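Local coordinates for phosphoserine aminotransferase (Bacillus alcalophilus, PDB 1W23) that catalyses the reversible, pyridoxal-5'-phosphate-dependent transamination of 3-phosphohydroxypyruvate to phosphoserine, with glutamate as amino donor, in serine biosynthesis, at the interface of chains A and B. Coordinates in Å, arbitrary orientation; residue numbers count along the deposited sequence, not the author numbering. Chains: chain A/B, Phosphoserine aminotransferase.

Contact 1: the interface of chains A and B. Residues chain A 4, 6, 8, 322; chain B 34, 38-40.
The short strand 5-6 of chain A, the loop after it and strand 321-322 meet the chain B loop that carries B:Met34, the end of the 3-10 helix 36-38 and the loop that follows it. This is part of the two-fold dimer interface of a class-V pyridoxal-phosphate-dependent aminotransferase, a homodimer. Two carboxamides of chain A converge on one backbone oxygen of chain B. ND2 of A:Asn8 donates to O of B:Glu38 at 3.1 Å; the bond is fairly straight (158° at H), reaches a lone pair in the carbonyl plane and lies close to the donor's own amide plane. ND2 of A:Asn6 adds a weak hydrogen bond to the same oxygen at 3.3 Å. The other end of the A:Asn6 amide is tied within its own chain, OD1 accepting from the backbone N of A:Asn8 at 3.0 Å, with the donor tilted from the carbonyl plane. The OD1 bond, with the weak bond at ND2, probably helps to set the rotation of this amide and turns ND2 toward chain B. A:Asn6 CG stands anti to the backbone N (chi1 -174°), which carries the amide out to the B:Met34 thioether, whose SD lies 3.6 Å from A:Asn6 CG; the two side chains slant across each other. A bend about the CG-SD bond of B:Met34 (chi3 -75°) places the methyl against A:Val322, tip to tip, CE 3.9 Å from CG1 and nearly as close to CG2. A:Val4 CG1 lies more loosely beside CG of B:Met34. Past the shared carbonyl, B:Ser40 packs against the A:Asn8 amide, its CB 4.0 Å from A:Asn8 CG.

Contact 2: the interface of chains A and B. Residues chain A 14, 19, 22, 200, 242, 246; chain B 26, 35, 37, 242.
A:Phe242 and B:Phe242, twin residues from the first turns of their helices beginning at 241, meet at the apolar centre of this patch of the class-V aminotransferase dimer. The two side chains cross obliquely and touch at ring atoms, CE2 to CE2 at 3.4 Å, with the CD2 atoms also close. With chi1 near -170° in both copies, CG trans to the main-chain N, the rings project from their helices toward each other. B:Met37, from the 3-10 helix 36-38, packs against chain A beside this pair. Its methyl CE reaches the edge of the A:Phe242 ring in plane, 3.8 Å from CE2, and, within its own chain, lies over one face of the B:Phe242 ring, offset toward the rim. The bend at chi3 (-97°) turns this methyl toward A:Leu19 of helix 16-24 as well; CE is 3.7 Å from A:Leu19 CD2, the side chains sliding past in opposite directions. A:Pro200 lies alongside the thioether, its CB 3.9 Å from B:Met37 CG. A:Met246 touches the B:Met37 sulfur with its CG, and A:Leu14 meets the root of the side chain at about a right angle, CD1 3.8 Å from B:Met37 CB. Farther out, A:Ala22 CB touches B:Leu26 CD2 at 4.0 Å. At the rim, the B:Ser35 hydroxyl OG donates to the B:Leu26 carbonyl O at 2.8 Å and accepts from the B:Met37 backbone N, bracing the segment that presents the methionine; CB of B:Ser35 rests against A:Leu19.

Contact 1: the interface of chains A and B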
# COMPACT_ATOMS: atom_id res chain seq x y z
N VAL A 4 -24.38 11.49 11.40
CA VAL A 4 -23.78 10.58 10.41
C VAL A 4 -23.56 9.21 11.05
O VAL A 4 -22.98 9.12 12.12
CB VAL A 4 -22.46 11.15 9.89
CG1 VAL A 4 -21.78 10.14 8.99
CG2 VAL A 4 -22.75 12.44 9.16
N ASN A 6 -21.88 5.59 10.13
CA ASN A 6 -20.95 5.03 9.15
C ASN A 6 -21.00 3.50 9.11
O ASN A 6 -20.34 2.81 9.89
CB ASN A 6 -19.54 5.50 9.42
CG ASN A 6 -18.57 5.05 8.33
OD1 ASN A 6 -18.98 4.39 7.39
ND2 ASN A 6 -17.29 5.42 8.51
N ASN A 8 -20.12 1.87 6.29
CA ASN A 8 -19.31 1.52 5.13
C ASN A 8 -18.69 0.13 5.26
O ASN A 8 -18.25 -0.31 6.34
CB ASN A 8 -18.18 2.56 4.93
CG ASN A 8 -18.64 3.77 4.17
OD1 ASN A 8 -19.54 3.69 3.34
ND2 ASN A 8 -17.99 4.90 4.41
N VAL A 322 -24.61 6.08 6.03
CA VAL A 322 -23.63 5.94 4.94
C VAL A 322 -23.32 4.47 4.74
O VAL A 322 -23.02 3.75 5.70
CB VAL A 322 -22.32 6.73 5.31
CG1 VAL A 322 -21.28 6.54 4.25
CG2 VAL A 322 -22.64 8.20 5.48
N MET B 34 -16.53 12.02 8.56
CA MET B 34 -15.68 10.84 8.54
C MET B 34 -14.29 11.29 8.13
O MET B 34 -14.11 12.22 7.34
CB MET B 34 -16.19 9.83 7.51
CG MET B 34 -17.53 9.19 7.89
SD MET B 34 -18.23 8.15 6.61
CE MET B 34 -18.83 9.39 5.48
N GLU B 38 -11.94 6.54 6.47
CA GLU B 38 -13.16 5.82 6.84
C GLU B 38 -14.18 5.79 5.70
O GLU B 38 -15.28 5.24 5.90
CB GLU B 38 -13.81 6.50 8.06
CG GLU B 38 -13.00 6.42 9.32
CD GLU B 38 -13.65 7.15 10.47
OE1 GLU B 38 -13.73 8.41 10.38
OE2 GLU B 38 -14.07 6.49 11.43
N LEU B 39 -13.83 6.35 4.54
CA LEU B 39 -14.68 6.38 3.35
C LEU B 39 -14.56 5.09 2.55
O LEU B 39 -13.48 4.53 2.40
CB LEU B 39 -14.27 7.49 2.40
CG LEU B 39 -14.26 8.90 2.97
CD1 LEU B 39 -13.68 9.84 1.90
CD2 LEU B 39 -15.62 9.31 3.42
N SER B 40 -15.65 4.66 1.94
CA SER B 40 -15.61 3.60 0.95
C SER B 40 -14.86 4.10 -0.29
O SER B 40 -15.03 5.25 -0.71
CB SER B 40 -17.08 3.25 0.53
OG SER B 40 -17.02 2.44 -0.63

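Contact 2: the interface of chains A and B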
# COMPACT_ATOMS: atom_id res chain seq x y z
N LEU A 14 -13.34 3.73 11.88
CA LEU A 14 -12.21 3.49 12.78
C LEU A 14 -12.58 3.93 14.19
O LEU A 14 -13.49 4.76 14.35
CB LEU A 14 -10.95 4.18 12.23
CG LEU A 14 -10.42 3.61 10.91
CD1 LEU A 14 -9.39 4.52 10.27
CD2 LEU A 14 -9.76 2.26 11.09
N LEU A 19 -7.85 7.73 15.71
CA LEU A 19 -7.79 8.89 14.83
C LEU A 19 -7.40 10.14 15.60
O LEU A 19 -6.62 10.96 15.07
CB LEU A 19 -9.12 9.10 14.09
CG LEU A 19 -9.38 8.11 12.94
CD1 LEU A 19 -10.86 8.16 12.56
CD2 LEU A 19 -8.51 8.43 11.75
N ALA A 22 -3.76 9.96 16.23
CA ALA A 22 -3.00 10.25 15.01
C ALA A 22 -3.03 11.75 14.69
O ALA A 22 -2.02 12.33 14.25
CB ALA A 22 -3.61 9.46 13.85
N PRO A 200 -6.69 1.31 8.45
CA PRO A 200 -7.00 1.82 7.12
C PRO A 200 -6.41 0.87 6.05
O PRO A 200 -5.76 -0.08 6.23
CB PRO A 200 -6.41 3.24 7.09
CG PRO A 200 -5.16 3.08 7.92
CD PRO A 200 -5.67 2.23 9.07
N PHE A 242 2.50 4.68 7.38
CA PHE A 242 1.35 5.32 8.04
C PHE A 242 0.23 4.30 8.26
O PHE A 242 -0.42 4.29 9.33
CB PHE A 242 0.85 6.55 7.30
CG PHE A 242 -0.16 7.34 8.13
CD1 PHE A 242 0.26 8.06 9.24
CD2 PHE A 242 -1.49 7.37 7.82
CE1 PHE A 242 -0.64 8.75 10.00
CE2 PHE A 242 -2.40 8.08 8.59
CZ PHE A 242 -1.97 8.81 9.69
N MET A 246 -1.28 3.33 11.88
CA MET A 246 -2.71 3.38 12.22
C MET A 246 -3.19 2.03 12.72
O MET A 246 -4.02 1.97 13.65
CB MET A 246 -3.53 3.85 11.02
CG MET A 246 -3.40 5.33 10.75
SD MET A 246 -3.95 6.40 12.06
CE MET A 246 -5.59 5.83 12.39
N LEU B 26 -8.52 15.55 9.58
CA LEU B 26 -8.33 14.12 9.77
C LEU B 26 -9.59 13.41 10.25
O LEU B 26 -9.78 12.23 9.97
CB LEU B 26 -7.15 13.82 10.70
CG LEU B 26 -6.54 12.43 10.49
CD1 LEU B 26 -5.69 12.40 9.25
CD2 LEU B 26 -5.69 12.02 11.66
N SER B 35 -13.26 10.56 8.58
CA SER B 35 -11.91 10.72 8.03
C SER B 35 -11.93 10.24 6.60
O SER B 35 -12.69 9.33 6.22
CB SER B 35 -10.98 9.83 8.83
OG SER B 35 -9.62 9.96 8.38
N MET B 37 -9.87 8.22 5.73
CA MET B 37 -9.57 6.82 6.02
C MET B 37 -10.78 5.95 6.29
O MET B 37 -10.62 4.71 6.38
CB MET B 37 -8.64 6.74 7.28
CG MET B 37 -7.21 7.04 6.99
SD MET B 37 -6.21 6.90 8.47
CE MET B 37 -6.16 8.57 8.94
N PHE B 242 -5.66 6.74 1.91
CA PHE B 242 -5.00 7.88 2.59
C PHE B 242 -3.74 8.30 1.87
O PHE B 242 -3.45 9.49 1.76
CB PHE B 242 -4.71 7.55 4.05
CG PHE B 242 -4.28 8.78 4.81
CD1 PHE B 242 -5.18 9.76 5.17
CD2 PHE B 242 -2.97 8.99 5.14
CE1 PHE B 242 -4.75 10.88 5.82
CE2 PHE B 242 -2.55 10.07 5.83
CZ PHE B 242 -3.45 11.06 6.17

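Contacts 1 and 2 are neighbouring patches of the homodimer interface, their C-alpha centres about 12 Å apart. One stretch of chain B, residues 34 to 40 around the 3-10 helix 36-38, runs through both: B:Met34 and residues 38 to 40 serve contact 1, while B:Ser35 and B:Met37, lying between them in sequence, serve contact 2. This segment is thus clasped by the N-terminal strand region and strand 321-322 of chain A in one patch and by helices 16-24 and 241-256 and the loops holding A:Leu14 and A:Pro200 in the other. Two-fold symmetry repeats both contacts with the chains exchanged, so each subunit both offers the segment and receives its partner's.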